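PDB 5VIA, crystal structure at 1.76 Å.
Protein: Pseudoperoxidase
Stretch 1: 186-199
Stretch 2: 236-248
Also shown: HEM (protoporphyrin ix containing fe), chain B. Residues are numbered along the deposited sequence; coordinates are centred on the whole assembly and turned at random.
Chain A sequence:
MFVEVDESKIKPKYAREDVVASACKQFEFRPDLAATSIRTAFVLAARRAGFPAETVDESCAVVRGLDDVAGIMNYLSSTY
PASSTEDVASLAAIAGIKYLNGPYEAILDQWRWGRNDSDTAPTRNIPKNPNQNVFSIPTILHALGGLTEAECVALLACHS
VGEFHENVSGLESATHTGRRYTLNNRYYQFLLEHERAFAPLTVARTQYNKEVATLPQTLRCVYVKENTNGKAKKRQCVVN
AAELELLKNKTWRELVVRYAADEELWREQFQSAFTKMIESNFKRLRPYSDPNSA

Stretch 1, residues 186-199: RYYQFLLEHERAFA
Stretch 2, residues 236-248: QCVVNAAELELLK

The first stretch is helical from residue 186, with i-to-i+4 bonds from Phe190 N to Arg186 O through His194 N to Phe190 O; beyond it Phe198 (phi/psi -65/132) is extended. The second stretch is a strand, 236-240, that passes at Asn240 (-57/140), the N-cap residue, into a helix from 241 and then a 3-10 segment, 246-248. The two helix axes cross at -84° and come no closer than 11.5 Å, a gap filled by side chains. Two CA pairs set the register: Glu195 CA lies 7.0 Å from Leu244 CA, and Phe198 CA 8.4 Å from Val238 CA.

Alternation along the strand turns Cys237 and Val239 toward the first stretch and Val238 away. A beta-branched valine suits an extended strand, and Val239, with chi1 t, places CG2 against both Leu191 CD2 and Phe198 CE1. Cys237 takes chi1 m, and its small side chain lets the ring of Phe190 (t, chi2 89°) swing from a sideways CA-to-CB bond to bring CZ within 3.5 Å of Cys237 CB; the sulfur stands obliquely to the ring, SG 4.7 Å from its centroid.

Leu191, one helical turn beyond Tyr187, has its CA-to-CB bond directed toward the second stretch. Its chi1 m, chi2 t conformation, the commonest for leucine in helices, carries CD2 to the second stretch: CD2 lies 4.0 Å from both Val239 CG2 and Leu244 CD2, while Leu191 CB meets Leu247 CD1 at 3.9 Å. Leu244 and Leu247 share the m, t rotamer, and their branched ends suit a close apolar fit.

Phe198 (m, chi2 -85°) joins this apolar cluster. Leu244 CD1 sits over one ring face, 3.6 Å from Phe198 CG and 4.1 Å from the ring centroid, a CH-pi contact. The ring offers a face to Leu244, while Val239 CG2 packs obliquely against Phe198 CE1 at 3.7 Å.

Polar groups join this framework through long side chains. Tyr187 (t, chi2 80°) extends its hydroxyl so that OH donates a 2.5 Å hydrogen bond to Glu243 OE1, near the plane of the ring. Glu243 reaches it with chi1 at -115°, between wells, chi2 t and chi3 112°. Because both residues are buried, the short bond gives their polar ends a partner. A water donates to Glu243 O at 2.7 Å and, weakly, to Tyr187 OH at 3.3 Å.

Glu195 extends (t, t, chi3 0°), placing OE2 3.5 Å from Leu247 CB. Lys248 NZ (m, t, t, p) remains 4.5 Å from Glu195 OE2, beyond a salt bridge; a second water bridges them, donating to Glu195 OE2 (3.1 Å) and Leu244 O (2.9 Å) and accepting from Lys248 NZ (3.1 Å).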

# COMPACT_ATOMS: atom_id res chain seq x y z
N ARG A 186 -1.17 -13.22 -6.92
CA ARG A 186 -1.69 -13.20 -8.28
C ARG A 186 -1.08 -12.04 -9.07
O ARG A 186 -0.92 -12.12 -10.28
CB ARG A 186 -3.22 -13.11 -8.27
CG ARG A 186 -3.84 -13.52 -9.60
CD ARG A 186 -5.37 -13.69 -9.52
NE ARG A 186 -5.95 -13.61 -10.86
CZ ARG A 186 -6.22 -12.46 -11.47
NH1 ARG A 186 -5.98 -11.31 -10.86
NH2 ARG A 186 -6.71 -12.47 -12.70
N TYR A 187 -0.75 -10.96 -8.37
CA TYR A 187 -0.08 -9.80 -8.95
C TYR A 187 1.11 -10.21 -9.84
O TYR A 187 1.21 -9.79 -11.00
CB TYR A 187 0.39 -8.88 -7.81
CG TYR A 187 1.34 -7.77 -8.22
CD1 TYR A 187 0.88 -6.60 -8.82
CD2 TYR A 187 2.70 -7.89 -7.99
CE1 TYR A 187 1.76 -5.58 -9.20
CE2 TYR A 187 3.59 -6.88 -8.36
CZ TYR A 187 3.11 -5.73 -8.96
OH TYR A 187 4.00 -4.74 -9.32
N TYR A 188 1.99 -11.05 -9.30
CA TYR A 188 3.17 -11.50 -10.03
C TYR A 188 2.80 -12.33 -11.25
O TYR A 188 3.41 -12.20 -12.32
CB TYR A 188 4.08 -12.30 -9.10
CG TYR A 188 4.30 -11.57 -7.81
CD1 TYR A 188 5.10 -10.44 -7.78
CD2 TYR A 188 3.69 -11.98 -6.63
CE1 TYR A 188 5.29 -9.74 -6.61
CE2 TYR A 188 3.88 -11.29 -5.45
CZ TYR A 188 4.68 -10.17 -5.45
OH TYR A 188 4.86 -9.46 -4.29
N GLN A 189 1.81 -13.20 -11.08
CA GLN A 189 1.38 -14.07 -12.16
C GLN A 189 0.78 -13.22 -13.26
O GLN A 189 0.99 -13.48 -14.45
CB GLN A 189 0.35 -15.09 -11.64
CG GLN A 189 0.89 -15.99 -10.51
CD GLN A 189 -0.18 -16.81 -9.83
OE1 GLN A 189 -1.38 -16.58 -10.02
NE2 GLN A 189 0.24 -17.77 -9.02
N PHE A 190 0.04 -12.18 -12.86
CA PHE A 190 -0.64 -11.30 -13.81
C PHE A 190 0.37 -10.51 -14.66
O PHE A 190 0.25 -10.47 -15.89
CB PHE A 190 -1.58 -10.35 -13.08
CG PHE A 190 -2.43 -9.52 -14.00
CD1 PHE A 190 -3.67 -9.98 -14.43
CD2 PHE A 190 -1.99 -8.28 -14.44
CE1 PHE A 190 -4.45 -9.22 -15.28
CE2 PHE A 190 -2.76 -7.51 -15.29
CZ PHE A 190 -3.99 -7.98 -15.70
N LEU A 191 1.34 -9.89 -13.99
CA LEU A 191 2.38 -9.12 -14.68
C LEU A 191 3.11 -9.97 -15.72
O LEU A 191 3.24 -9.56 -16.88
CB LEU A 191 3.40 -8.53 -13.69
CG LEU A 191 2.94 -7.39 -12.78
CD1 LEU A 191 4.13 -6.73 -12.12
CD2 LEU A 191 2.13 -6.36 -13.53
N LEU A 192 3.57 -11.14 -15.31
CA LEU A 192 4.31 -12.05 -16.19
C LEU A 192 3.45 -12.48 -17.38
O LEU A 192 3.96 -12.60 -18.50
CB LEU A 192 4.80 -13.28 -15.42
CG LEU A 192 5.85 -13.05 -14.32
CD1 LEU A 192 6.12 -14.32 -13.51
CD2 LEU A 192 7.16 -12.51 -14.90
N GLU A 193 2.17 -12.71 -17.15
CA GLU A 193 1.30 -13.19 -18.22
C GLU A 193 1.05 -12.11 -19.27
O GLU A 193 1.03 -12.40 -20.47
CB GLU A 193 -0.03 -13.72 -17.67
CG GLU A 193 -1.03 -14.11 -18.77
CD GLU A 193 -2.18 -14.95 -18.24
OE1 GLU A 193 -1.97 -15.68 -17.25
OE2 GLU A 193 -3.29 -14.90 -18.83
N HIS A 194 0.90 -10.87 -18.83
CA HIS A 194 0.48 -9.80 -19.73
C HIS A 194 1.57 -8.80 -20.06
O HIS A 194 1.31 -7.80 -20.74
CB HIS A 194 -0.74 -9.08 -19.15
CG HIS A 194 -1.91 -9.99 -18.94
ND1 HIS A 194 -2.31 -10.42 -17.69
CD2 HIS A 194 -2.75 -10.58 -19.83
CE1 HIS A 194 -3.36 -11.22 -17.82
NE2 HIS A 194 -3.64 -11.33 -19.10
N GLU A 195 2.79 -9.07 -19.58
CA GLU A 195 3.92 -8.15 -19.74
C GLU A 195 4.04 -7.53 -21.12
O GLU A 195 4.18 -6.32 -21.25
CB GLU A 195 5.23 -8.87 -19.40
CG GLU A 195 6.43 -7.93 -19.36
CD GLU A 195 7.75 -8.66 -19.21
OE1 GLU A 195 7.74 -9.92 -19.14
OE2 GLU A 195 8.80 -7.98 -19.19
N ARG A 196 3.97 -8.36 -22.16
CA ARG A 196 4.18 -7.87 -23.52
C ARG A 196 2.94 -7.26 -24.18
O ARG A 196 3.03 -6.77 -25.31
CB ARG A 196 4.75 -8.98 -24.40
CG ARG A 196 6.19 -9.33 -24.09
CD ARG A 196 6.62 -10.61 -24.80
NE ARG A 196 6.04 -11.80 -24.17
CZ ARG A 196 6.27 -13.05 -24.56
NH1 ARG A 196 7.07 -13.28 -25.60
NH2 ARG A 196 5.70 -14.06 -23.93
N ALA A 197 1.81 -7.27 -23.49
CA ALA A 197 0.57 -6.74 -24.08
C ALA A 197 0.16 -5.38 -23.52
O ALA A 197 -0.78 -4.76 -24.02
CB ALA A 197 -0.58 -7.74 -23.93
N PHE A 198 0.86 -4.91 -22.50
CA PHE A 198 0.59 -3.59 -21.94
C PHE A 198 0.88 -2.47 -22.94
O PHE A 198 1.94 -2.46 -23.59
CB PHE A 198 1.38 -3.39 -20.65
CG PHE A 198 0.74 -4.02 -19.43
CD1 PHE A 198 -0.22 -3.33 -18.71
CD2 PHE A 198 1.11 -5.28 -19.01
CE1 PHE A 198 -0.80 -3.90 -17.59
CE2 PHE A 198 0.54 -5.85 -17.89
CZ PHE A 198 -0.42 -5.16 -17.18
N ALA A 199 -0.06 -1.54 -23.08
CA ALA A 199 0.10 -0.43 -24.01
C ALA A 199 -0.07 0.88 -23.25
O ALA A 199 -0.72 0.91 -22.21
CB ALA A 199 -0.92 -0.54 -25.14
N GLN A 236 -10.52 -3.46 -17.51
CA GLN A 236 -9.36 -2.63 -17.79
C GLN A 236 -8.38 -2.81 -16.64
O GLN A 236 -8.73 -2.59 -15.48
CB GLN A 236 -9.77 -1.15 -17.94
CG GLN A 236 -8.61 -0.16 -18.10
CD GLN A 236 -9.09 1.27 -18.25
OE1 GLN A 236 -10.12 1.65 -17.71
NE2 GLN A 236 -8.35 2.06 -19.02
N CYS A 237 -7.16 -3.24 -16.97
CA CYS A 237 -6.13 -3.47 -15.98
C CYS A 237 -4.97 -2.52 -16.24
O CYS A 237 -4.48 -2.43 -17.38
CB CYS A 237 -5.67 -4.92 -16.02
SG CYS A 237 -7.02 -6.09 -15.82
N VAL A 238 -4.54 -1.82 -15.20
CA VAL A 238 -3.66 -0.67 -15.35
C VAL A 238 -2.47 -0.79 -14.41
O VAL A 238 -2.64 -1.13 -13.23
CB VAL A 238 -4.43 0.64 -15.06
CG1 VAL A 238 -3.54 1.84 -15.23
CG2 VAL A 238 -5.66 0.77 -15.99
N VAL A 239 -1.26 -0.56 -14.92
CA VAL A 239 -0.03 -0.66 -14.12
C VAL A 239 0.94 0.44 -14.56
O VAL A 239 1.00 0.77 -15.75
CB VAL A 239 0.65 -2.04 -14.31
CG1 VAL A 239 1.91 -2.15 -13.46
CG2 VAL A 239 -0.30 -3.18 -13.95
N ASN A 240 1.66 1.02 -13.61
CA ASN A 240 2.71 2.00 -13.92
C ASN A 240 3.76 1.41 -14.86
O ASN A 240 4.15 0.25 -14.70
CB ASN A 240 3.42 2.43 -12.62
CG ASN A 240 2.71 3.57 -11.93
OD1 ASN A 240 1.63 3.39 -11.36
ND2 ASN A 240 3.33 4.75 -11.95
N ALA A 241 4.23 2.21 -15.82
CA ALA A 241 5.34 1.80 -16.68
C ALA A 241 6.53 1.34 -15.85
O ALA A 241 7.18 0.34 -16.17
CB ALA A 241 5.75 2.94 -17.62
N ALA A 242 6.80 2.07 -14.77
CA ALA A 242 7.92 1.75 -13.87
C ALA A 242 7.82 0.35 -13.23
O ALA A 242 8.83 -0.34 -13.06
CB ALA A 242 8.04 2.80 -12.79
N GLU A 243 6.61 -0.06 -12.87
CA GLU A 243 6.39 -1.39 -12.30
C GLU A 243 6.68 -2.48 -13.33
O GLU A 243 7.16 -3.56 -12.99
CB GLU A 243 4.94 -1.50 -11.80
CG GLU A 243 4.79 -1.67 -10.30
CD GLU A 243 3.35 -1.54 -9.84
OE1 GLU A 243 2.75 -2.55 -9.40
OE2 GLU A 243 2.82 -0.40 -9.89
N LEU A 244 6.38 -2.18 -14.60
CA LEU A 244 6.64 -3.11 -15.69
C LEU A 244 8.11 -3.13 -16.11
O LEU A 244 8.65 -4.18 -16.47
CB LEU A 244 5.76 -2.76 -16.91
CG LEU A 244 4.25 -2.89 -16.68
CD1 LEU A 244 3.45 -2.25 -17.81
CD2 LEU A 244 3.89 -4.36 -16.56
N GLU A 245 8.76 -1.97 -16.07
CA GLU A 245 10.14 -1.88 -16.53
C GLU A 245 11.07 -2.66 -15.61
O GLU A 245 12.12 -3.14 -16.03
CB GLU A 245 10.59 -0.42 -16.68
CG GLU A 245 9.97 0.29 -17.89
CD GLU A 245 10.29 -0.39 -19.22
OE1 GLU A 245 11.49 -0.53 -19.56
OE2 GLU A 245 9.34 -0.78 -19.93
N LEU A 246 10.66 -2.81 -14.36
CA LEU A 246 11.42 -3.59 -13.39
C LEU A 246 11.46 -5.08 -13.75
O LEU A 246 12.39 -5.79 -13.36
CB LEU A 246 10.86 -3.36 -11.98
CG LEU A 246 11.17 -1.95 -11.47
CD1 LEU A 246 10.61 -1.72 -10.09
CD2 LEU A 246 12.66 -1.70 -11.48
N LEU A 247 10.47 -5.55 -14.52
CA LEU A 247 10.48 -6.91 -15.05
C LEU A 247 11.67 -7.16 -15.98
O LEU A 247 11.96 -8.31 -16.33
CB LEU A 247 9.16 -7.24 -15.77
CG LEU A 247 7.94 -7.26 -14.85
CD1 LEU A 247 6.67 -7.56 -15.62
CD2 LEU A 247 8.14 -8.27 -13.74
N LYS A 248 12.34 -6.09 -16.40
CA LYS A 248 13.51 -6.19 -17.26
C LYS A 248 14.79 -6.32 -16.43
O LYS A 248 15.82 -6.79 -16.93
CB LYS A 248 13.61 -4.98 -18.18
CG LYS A 248 12.60 -4.99 -19.32
CD LYS A 248 12.31 -3.57 -19.77
CE LYS A 248 11.77 -3.53 -21.18
NZ LYS A 248 10.58 -4.41 -21.34
CHA HEM B . -3.23 1.75 -5.50
CHB HEM B . 0.84 2.84 -7.95
CHC HEM B . 3.38 1.35 -4.09
CHD HEM B . -0.65 -0.41 -1.98
C1A HEM B . -2.34 2.23 -6.43
C2A HEM B . -2.73 2.98 -7.61
C3A HEM B . -1.62 3.29 -8.29
C4A HEM B . -0.48 2.74 -7.56
CMA HEM B . -1.56 4.08 -9.60
CAA HEM B . -4.17 3.39 -7.97
CBA HEM B . -4.47 4.56 -7.02
CGA HEM B . -5.86 5.13 -7.20
O1A HEM B . -6.17 5.63 -8.31
O2A HEM B . -6.66 5.11 -6.21
C1B HEM B . 1.91 2.56 -7.12
C2B HEM B . 3.32 2.74 -7.41
C3B HEM B . 4.03 2.35 -6.35
C4B HEM B . 3.09 1.86 -5.34
CMB HEM B . 3.87 3.32 -8.72
CAB HEM B . 5.58 2.40 -6.29
CBB HEM B . 6.25 2.54 -5.14
C1C HEM B . 2.53 0.73 -3.18
C2C HEM B . 2.91 0.09 -1.92
C3C HEM B . 1.77 -0.39 -1.34
C4C HEM B . 0.66 -0.07 -2.22
CMC HEM B . 4.36 0.03 -1.38
CAC HEM B . 1.51 -1.13 -0.01
CBC HEM B . 2.45 -1.32 0.93
C1D HEM B . -1.73 -0.02 -2.73
C2D HEM B . -3.11 -0.36 -2.46
C3D HEM B . -3.92 0.31 -3.57
C4D HEM B . -2.94 1.00 -4.39
CMD HEM B . -3.66 -1.22 -1.31
CAD HEM B . -5.46 0.29 -3.74
CBD HEM B . -5.97 1.47 -2.91
CGD HEM B . -7.47 1.62 -3.00
O1D HEM B . -8.01 2.67 -2.53
O2D HEM B . -8.12 0.69 -3.55
NA HEM B . -0.96 2.10 -6.44
NB HEM B . 1.81 2.02 -5.86
NC HEM B . 1.14 0.61 -3.33
ND HEM B . -1.66 0.77 -3.88
FE HEM B . 0.08 1.44 -4.88
O HOH W 1 6.94 -5.10 -10.78
O HOH W 2 8.32 -4.88 -19.25